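Local coordinates for bromodomain factor 2 protein (Trypanosoma cruzi, PDB 6NIM), which probably recognises acetyl-lysine marks on chromatin proteins such as histones through its bromodomain, at residues A[17-22]-A[70-75]; A[24-29]-A[105-110]. All blocks are in the same frame, centred on the assembly; numbering follows the deposited sequence.

Both contacts hold helix 13-26 within the helical bundle of the bromodomain, but against different partners. Interaction 1 joins its 17-22 part to helix 69-86. It is buried and joins a phenylalanine ring to a valine and the aliphatic part of a glutamine. Interaction 2 lies where this helix gives way to a loop and reaches helix 92-110. It is smaller and only partly buried. There a lysine chain lies over a valine, with polar ends nearby. The two centres are about 9 Å apart. They meet directly: Q22 CB packs on V107 CG1 at 3.5 Å, and F19 CD1 reaches A108 CA at 3.6 Å.

Interaction 1 (A[17-22]-A[70-75]); sequences LAFVHQ and ADVQNA
F19 meets V72 and Q73 in the interior of the bromodomain four-helix bundle. The contact joins helix 13-26 to helix 69-86. Both segments are helical throughout. F19 and Q73 are the nearest pair along the backbones, with their CA atoms 9.0 Å apart. Only side chains bridge this distance.

F19 is the residue that touches both partners. Its CG stands anti to the backbone N (chi1 167°), which sends the ring out from its own helix toward helix 69-86. One flank of the ring, CD2 and CE2, faces that helix. CD2 lies 4.2 Å from V72 CG1. This methyl sits at the ring edge, close to the ring plane. The neighbouring ring atom CE2 is 4.1 Å from Q73 CG. Here the approach is oblique. The two side chains cross at about a right angle; the ring and amide planes are 75° apart. The methylene part of Q73 is thus what F19 touches. The amide is used elsewhere: its NE2 donates a hydrogen bond to the backbone O of S114. The other flank of the F19 ring turns to helix 92-110, and L113 also packs on F19. The ring is therefore shared by several parts of the fold.

V20 follows and plays a lesser part. Its side chain also packs on I57 and I61 of helix 54-62. Its CG2 comes within 4.7 Å of V72 CG1, a loose approach beside the F19 ring.

All three residues that make the contact are buried, and 126 Å² is buried between the segments, both sides summed. The chemistry across the gap is apolar throughout. V72 CG1 is the methyl that serves this gap, placed anti to the V72 backbone N (chi1 173°).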
ATOM      1  N   LEU A  17      -8.534   8.211  16.238  1.00 16.41           N
ATOM      2  CA  LEU A  17      -7.848   9.440  16.674  1.00 17.43           C
ATOM      3  C   LEU A  17      -6.817   9.093  17.749  1.00 17.12           C
ATOM      4  O   LEU A  17      -5.724   9.686  17.713  1.00 17.66           O
ATOM      5  CB  LEU A  17      -8.870  10.476  17.167  1.00 17.43           C
ATOM      6  CG  LEU A  17      -9.672  11.087  16.025  1.00 18.38           C
ATOM      7  CD1 LEU A  17     -10.900  11.832  16.549  1.00 17.85           C
ATOM      8  CD2 LEU A  17      -8.787  12.010  15.182  1.00 18.47           C
ATOM      9  N   ALA A  18      -7.146   8.165  18.658  1.00 17.17           N
ATOM     10  CA  ALA A  18      -6.216   7.764  19.742  1.00 16.72           C
ATOM     11  C   ALA A  18      -4.971   7.172  19.082  1.00 16.16           C
ATOM     12  O   ALA A  18      -3.828   7.462  19.507  1.00 16.34           O
ATOM     13  CB  ALA A  18      -6.873   6.775  20.671  1.00 16.78           C
ATOM     14  N   PHE A  19      -5.200   6.356  18.054  1.00 16.95           N
ATOM     15  CA  PHE A  19      -4.125   5.687  17.275  1.00 16.92           C
ATOM     16  C   PHE A  19      -3.205   6.733  16.642  1.00 17.52           C
ATOM     17  O   PHE A  19      -1.983   6.679  16.837  1.00 17.35           O
ATOM     18  CB  PHE A  19      -4.800   4.772  16.251  1.00 18.17           C
ATOM     19  CG  PHE A  19      -3.951   4.218  15.140  1.00 17.54           C
ATOM     20  CD1 PHE A  19      -2.758   3.553  15.403  1.00 17.36           C
ATOM     21  CD2 PHE A  19      -4.405   4.266  13.833  1.00 17.23           C
ATOM     22  CE1 PHE A  19      -2.029   2.986  14.367  1.00 18.00           C
ATOM     23  CE2 PHE A  19      -3.657   3.711  12.801  1.00 19.08           C
ATOM     24  CZ  PHE A  19      -2.491   3.030  13.079  1.00 17.32           C
ATOM     25  N   VAL A  20      -3.773   7.740  15.993  1.00 16.78           N
ATOM     26  CA  VAL A  20      -3.004   8.836  15.349  1.00 17.86           C
ATOM     27  C   VAL A  20      -2.221   9.582  16.433  1.00 18.23           C
ATOM     28  O   VAL A  20      -1.080   9.896  16.206  1.00 16.01           O
ATOM     29  CB  VAL A  20      -3.933   9.755  14.540  1.00 17.43           C
ATOM     30  CG1 VAL A  20      -3.253  11.050  14.143  1.00 18.95           C
ATOM     31  CG2 VAL A  20      -4.452   8.983  13.343  1.00 18.70           C
ATOM     32  N   HIS A  21      -2.836   9.868  17.571  1.00 18.99           N
ATOM     33  CA  HIS A  21      -2.186  10.613  18.676  1.00 18.43           C
ATOM     34  C   HIS A  21      -0.997   9.815  19.238  1.00 17.66           C
ATOM     35  O   HIS A  21       0.041  10.427  19.560  1.00 18.77           O
ATOM     36  CB  HIS A  21      -3.203  10.990  19.770  1.00 20.93           C
ATOM     37  CG  HIS A  21      -2.560  11.800  20.840  1.00 22.98           C
ATOM     38  ND1 HIS A  21      -2.312  11.291  22.094  1.00 27.26           N
ATOM     39  CD2 HIS A  21      -2.025  13.038  20.799  1.00 25.36           C
ATOM     40  CE1 HIS A  21      -1.707  12.217  22.819  1.00 26.86           C
ATOM     41  NE2 HIS A  21      -1.488  13.291  22.020  1.00 27.23           N
ATOM     42  N   GLN A  22      -1.115   8.497  19.368  1.00 17.43           N
ATOM     43  CA  GLN A  22      -0.009   7.679  19.930  1.00 18.24           C
ATOM     44  C   GLN A  22       1.167   7.766  18.958  1.00 16.94           C
ATOM     45  O   GLN A  22       2.298   7.898  19.422  1.00 18.03           O
ATOM     46  CB  GLN A  22      -0.408   6.215  20.117  1.00 19.12           C
ATOM     47  CG  GLN A  22      -1.384   5.950  21.255  1.00 22.40           C
ATOM     48  CD  GLN A  22      -0.825   6.234  22.632  1.00 27.05           C
ATOM     49  OE1 GLN A  22       0.252   5.772  22.992  1.00 28.99           O
ATOM     50  NE2 GLN A  22      -1.585   6.951  23.451  1.00 27.00           N
ATOM     51  N   ALA A  70      -9.908   0.207   8.839  1.00 22.16           N
ATOM     52  CA  ALA A  70      -8.922  -0.375   7.893  1.00 24.66           C
ATOM     53  C   ALA A  70      -8.310   0.726   7.027  1.00 22.41           C
ATOM     54  O   ALA A  70      -7.067   0.704   6.848  1.00 22.61           O
ATOM     55  CB  ALA A  70      -9.576  -1.445   7.041  1.00 26.24           C
ATOM     56  N   ASP A  71      -9.144   1.631   6.508  1.00 23.35           N
ATOM     57  CA  ASP A  71      -8.741   2.767   5.642  1.00 24.87           C
ATOM     58  C   ASP A  71      -7.778   3.683   6.403  1.00 21.90           C
ATOM     59  O   ASP A  71      -6.829   4.208   5.771  1.00 20.11           O
ATOM     60  CB  ASP A  71      -9.936   3.584   5.175  1.00 26.46           C
ATOM     61  CG  ASP A  71     -10.857   2.829   4.225  1.00 32.39           C
ATOM     62  OD1 ASP A  71     -10.369   1.905   3.549  1.00 32.11           O
ATOM     63  OD2 ASP A  71     -12.055   3.186   4.178  1.00 36.97           O
ATOM     64  N   VAL A  72      -8.010   3.882   7.702  1.00 19.74           N
ATOM     65  CA  VAL A  72      -7.114   4.745   8.524  1.00 18.65           C
ATOM     66  C   VAL A  72      -5.756   4.048   8.671  1.00 17.89           C
ATOM     67  O   VAL A  72      -4.710   4.693   8.485  1.00 18.54           O
ATOM     68  CB  VAL A  72      -7.757   5.072   9.882  1.00 17.51           C
ATOM     69  CG1 VAL A  72      -6.786   5.799  10.778  1.00 19.58           C
ATOM     70  CG2 VAL A  72      -9.021   5.891   9.664  1.00 20.09           C
ATOM     71  N   GLN A  73      -5.772   2.745   8.943  1.00 18.58           N
ATOM     72  CA  GLN A  73      -4.513   1.966   9.072  1.00 18.75           C
ATOM     73  C   GLN A  73      -3.738   1.996   7.754  1.00 17.86           C
ATOM     74  O   GLN A  73      -2.527   2.167   7.801  1.00 18.41           O
ATOM     75  CB  GLN A  73      -4.795   0.539   9.517  1.00 19.34           C
ATOM     76  CG  GLN A  73      -5.323   0.510  10.929  1.00 21.03           C
ATOM     77  CD  GLN A  73      -5.727  -0.868  11.349  1.00 25.20           C
ATOM     78  OE1 GLN A  73      -5.051  -1.848  11.028  1.00 26.58           O
ATOM     79  NE2 GLN A  73      -6.793  -0.916  12.133  1.00 22.55           N
ATOM     80  N   ASN A  74      -4.429   1.883   6.624  1.00 20.38           N
ATOM     81  CA  ASN A  74      -3.815   1.895   5.271  1.00 21.33           C
ATOM     82  C   ASN A  74      -3.219   3.284   4.997  1.00 19.54           C
ATOM     83  O   ASN A  74      -2.171   3.346   4.356  1.00 18.66           O
ATOM     84  CB  ASN A  74      -4.837   1.395   4.244  1.00 24.00           C
ATOM     85  CG  ASN A  74      -5.097  -0.093   4.416  1.00 31.05           C
ATOM     86  OD1 ASN A  74      -4.327  -0.814   5.069  1.00 36.42           O
ATOM     87  ND2 ASN A  74      -6.181  -0.581   3.844  1.00 30.83           N
ATOM     88  N   ALA A  75      -3.844   4.368   5.464  1.00 18.91           N
ATOM     89  CA  ALA A  75      -3.341   5.752   5.310  1.00 18.33           C
ATOM     90  C   ALA A  75      -2.049   5.902   6.112  1.00 18.01           C
ATOM     91  O   ALA A  75      -1.061   6.436   5.600  1.00 18.24           O
ATOM     92  CB  ALA A  75      -4.378   6.761   5.741  1.00 19.31           C
TER

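Interaction 2 (A[24-29]-A[105-110]); sequences WDKDKL and LDVARQ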
ATOM      1  N   TRP A  24       1.761  10.212  16.758  1.00 16.75           N
ATOM      2  CA  TRP A  24       2.244  11.602  16.880  1.00 17.91           C
ATOM      3  C   TRP A  24       3.320  11.697  17.973  1.00 17.32           C
ATOM      4  O   TRP A  24       4.356  12.280  17.712  1.00 20.13           O
ATOM      5  CB  TRP A  24       1.053  12.513  17.170  1.00 19.70           C
ATOM      6  CG  TRP A  24       1.395  13.963  17.207  1.00 20.65           C
ATOM      7  CD1 TRP A  24       1.943  14.649  18.252  1.00 21.55           C
ATOM      8  CD2 TRP A  24       1.137  14.925  16.169  1.00 20.93           C
ATOM      9  NE1 TRP A  24       2.063  15.972  17.923  1.00 20.53           N
ATOM     10  CE2 TRP A  24       1.587  16.171  16.657  1.00 22.23           C
ATOM     11  CE3 TRP A  24       0.582  14.852  14.882  1.00 21.05           C
ATOM     12  CZ2 TRP A  24       1.523  17.330  15.887  1.00 21.39           C
ATOM     13  CZ3 TRP A  24       0.507  15.997  14.133  1.00 24.53           C
ATOM     14  CH2 TRP A  24       0.976  17.216  14.628  1.00 22.12           C
ATOM     15  N   ASP A  25       3.049  11.149  19.154  1.00 19.00           N
ATOM     16  CA  ASP A  25       3.909  11.268  20.360  1.00 20.19           C
ATOM     17  C   ASP A  25       5.147  10.388  20.197  1.00 21.86           C
ATOM     18  O   ASP A  25       6.207  10.744  20.736  1.00 20.82           O
ATOM     19  CB  ASP A  25       3.133  10.914  21.616  1.00 21.37           C
ATOM     20  CG  ASP A  25       2.185  12.013  22.083  1.00 23.07           C
ATOM     21  OD1 ASP A  25       2.277  13.116  21.557  1.00 25.87           O
ATOM     22  OD2 ASP A  25       1.344  11.733  22.938  1.00 26.28           O
ATOM     23  N   LYS A  26       5.039   9.313  19.426  1.00 21.28           N
ATOM     24  CA  LYS A  26       6.178   8.395  19.195  1.00 21.38           C
ATOM     25  C   LYS A  26       7.046   8.894  18.045  1.00 22.24           C
ATOM     26  O   LYS A  26       8.139   8.283  17.837  1.00 21.52           O
ATOM     27  CB  LYS A  26       5.658   6.974  18.952  1.00 23.46           C
ATOM     28  CG  LYS A  26       5.163   6.290  20.217  1.00 26.11           C
ATOM     29  CD  LYS A  26       4.510   4.946  19.943  1.00 29.39           C
ATOM     30  CE  LYS A  26       3.445   4.574  20.958  1.00 32.64           C
ATOM     31  NZ  LYS A  26       4.012   3.927  22.167  1.00 29.58           N
ATOM     32  N   ASP A  27       6.581   9.897  17.288  1.00 20.22           N
ATOM     33  CA  ASP A  27       7.318  10.500  16.147  1.00 20.63           C
ATOM     34  C   ASP A  27       8.375  11.488  16.686  1.00 22.63           C
ATOM     35  O   ASP A  27       8.157  12.679  16.626  1.00 23.44           O
ATOM     36  CB  ASP A  27       6.346  11.161  15.166  1.00 18.94           C
ATOM     37  CG  ASP A  27       6.990  11.806  13.950  1.00 19.34           C
ATOM     38  OD1 ASP A  27       8.239  11.663  13.764  1.00 20.34           O
ATOM     39  OD2 ASP A  27       6.265  12.484  13.209  1.00 17.40           O
ATOM     40  N   LYS A  28       9.532  11.003  17.118  1.00 23.81           N
ATOM     41  CA  LYS A  28      10.551  11.844  17.823  1.00 28.06           C
ATOM     42  C   LYS A  28      11.129  12.877  16.858  1.00 27.06           C
ATOM     43  O   LYS A  28      11.292  14.043  17.276  1.00 27.05           O
ATOM     44  CB  LYS A  28      11.661  10.968  18.408  1.00 31.18           C
ATOM     45  CG  LYS A  28      11.167   9.852  19.312  1.00 36.51           C
ATOM     46  CD  LYS A  28      10.580  10.306  20.633  1.00 40.38           C
ATOM     47  CE  LYS A  28       9.189  10.898  20.514  1.00 40.78           C
ATOM     48  NZ  LYS A  28       8.434  10.744  21.774  1.00 45.68           N
ATOM     49  N   LEU A  29      11.340  12.503  15.597  1.00 22.38           N
ATOM     50  CA  LEU A  29      11.870  13.411  14.549  1.00 22.71           C
ATOM     51  C   LEU A  29      10.791  14.397  14.069  1.00 22.27           C
ATOM     52  O   LEU A  29      11.126  15.316  13.333  1.00 21.84           O
ATOM     53  CB  LEU A  29      12.447  12.566  13.416  1.00 23.13           C
ATOM     54  CG  LEU A  29      13.715  11.797  13.778  1.00 24.44           C
ATOM     55  CD1 LEU A  29      14.078  10.803  12.679  1.00 23.60           C
ATOM     56  CD2 LEU A  29      14.880  12.759  14.019  1.00 26.57           C
ATOM     57  N   LEU A 105       0.980  -1.386  13.695  1.00 16.35           N
ATOM     58  CA  LEU A 105      -0.166  -2.274  13.964  1.00 16.26           C
ATOM     59  C   LEU A 105      -0.213  -2.606  15.460  1.00 16.94           C
ATOM     60  O   LEU A 105      -1.307  -2.731  16.013  1.00 17.26           O
ATOM     61  CB  LEU A 105      -0.053  -3.568  13.153  1.00 18.75           C
ATOM     62  CG  LEU A 105      -0.123  -3.410  11.643  1.00 21.53           C
ATOM     63  CD1 LEU A 105      -0.004  -4.789  11.005  1.00 23.90           C
ATOM     64  CD2 LEU A 105      -1.389  -2.702  11.181  1.00 22.23           C
ATOM     65  N   ASP A 106       0.939  -2.716  16.099  1.00 16.48           N
ATOM     66  CA  ASP A 106       1.004  -2.950  17.562  1.00 16.58           C
ATOM     67  C   ASP A 106       0.316  -1.777  18.299  1.00 15.57           C
ATOM     68  O   ASP A 106      -0.479  -2.016  19.239  1.00 17.17           O
ATOM     69  CB  ASP A 106       2.460  -3.101  17.998  1.00 16.59           C
ATOM     70  CG  ASP A 106       2.574  -3.684  19.391  1.00 18.09           C
ATOM     71  OD1 ASP A 106       2.095  -4.832  19.571  1.00 19.41           O
ATOM     72  OD2 ASP A 106       3.052  -2.956  20.307  1.00 18.84           O
ATOM     73  N   VAL A 107       0.602  -0.561  17.864  1.00 15.56           N
ATOM     74  CA  VAL A 107      -0.037   0.686  18.391  1.00 15.52           C
ATOM     75  C   VAL A 107      -1.538   0.643  18.121  1.00 16.41           C
ATOM     76  O   VAL A 107      -2.303   0.914  19.063  1.00 15.68           O
ATOM     77  CB  VAL A 107       0.609   1.971  17.836  1.00 15.62           C
ATOM     78  CG1 VAL A 107      -0.083   3.238  18.360  1.00 16.71           C
ATOM     79  CG2 VAL A 107       2.085   1.991  18.227  1.00 15.92           C
ATOM     80  N   ALA A 108      -1.964   0.316  16.892  1.00 15.88           N
ATOM     81  CA  ALA A 108      -3.403   0.194  16.562  1.00 15.53           C
ATOM     82  C   ALA A 108      -4.064  -0.745  17.560  1.00 15.14           C
ATOM     83  O   ALA A 108      -5.111  -0.388  18.155  1.00 15.65           O
ATOM     84  CB  ALA A 108      -3.587  -0.302  15.163  1.00 15.52           C
ATOM     85  N   ARG A 109      -3.465  -1.919  17.803  1.00 16.55           N
ATOM     86  CA  ARG A 109      -4.011  -2.887  18.798  1.00 18.85           C
ATOM     87  C   ARG A 109      -4.048  -2.286  20.215  1.00 18.03           C
ATOM     88  O   ARG A 109      -5.048  -2.532  20.937  1.00 17.08           O
ATOM     89  CB  ARG A 109      -3.182  -4.172  18.816  1.00 19.97           C
ATOM     90  CG  ARG A 109      -3.354  -5.041  17.575  1.00 24.67           C
ATOM     91  CD  ARG A 109      -2.367  -6.206  17.679  1.00 29.80           C
ATOM     92  NE  ARG A 109      -2.439  -7.134  16.543  1.00 36.91           N
ATOM     93  CZ  ARG A 109      -3.414  -8.026  16.354  1.00 43.07           C
ATOM     94  NH1 ARG A 109      -4.407  -8.127  17.228  1.00 45.61           N
ATOM     95  NH2 ARG A 109      -3.403  -8.818  15.292  1.00 41.01           N
ATOM     96  N   GLN A 110      -3.007  -1.546  20.631  1.00 17.45           N
ATOM     97  CA  GLN A 110      -2.973  -0.894  21.964  1.00 16.52           C
ATOM     98  C   GLN A 110      -4.160   0.074  22.084  1.00 17.19           C
ATOM     99  O   GLN A 110      -4.544   0.384  23.207  1.00 17.43           O
ATOM    100  CB  GLN A 110      -1.688  -0.109  22.208  1.00 16.75           C
ATOM    101  CG  GLN A 110      -0.435  -0.968  22.288  1.00 18.12           C
ATOM    102  CD  GLN A 110       0.770  -0.090  22.477  1.00 19.13           C
ATOM    103  OE1 GLN A 110       0.950   0.886  21.750  1.00 19.02           O
ATOM    104  NE2 GLN A 110       1.565  -0.390  23.509  1.00 20.60           N
TER
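K26 leaves its backbone with CG anti to its own carbonyl carbon (chi1 -74°). The chain then runs out toward V107 and bends at its last torsion (chi4 -85°). V107 CG2 is likewise anti to the carbonyl carbon of its residue and faces this chain. The pair joins the last turn of helix 13-26 to helix 92-110 in the bromodomain helical bundle.

The K26 chain and the V107 side chain pass alongside each other, pointing opposite ways. V107 CG2 lies against the aliphatic part of K26, 4.0 Å from CE and 4.2 Å from CD. This is van der Waals contact. V107 is buried and also packs on F19 and L23 of helix 13-26. K26 touches F100 as well, so its chain spans two sites on helix 92-110.

The backbones stay well apart: the closest CA atoms, those of K26 and V107, are 9.9 Å from each other. The contact covers 82 Å², both sides summed. K26, V107 and Q110 each also touch a crystal neighbour. Farther out, K26 NZ comes to 4.3 Å from Q110 OE1, too far for a hydrogen bond.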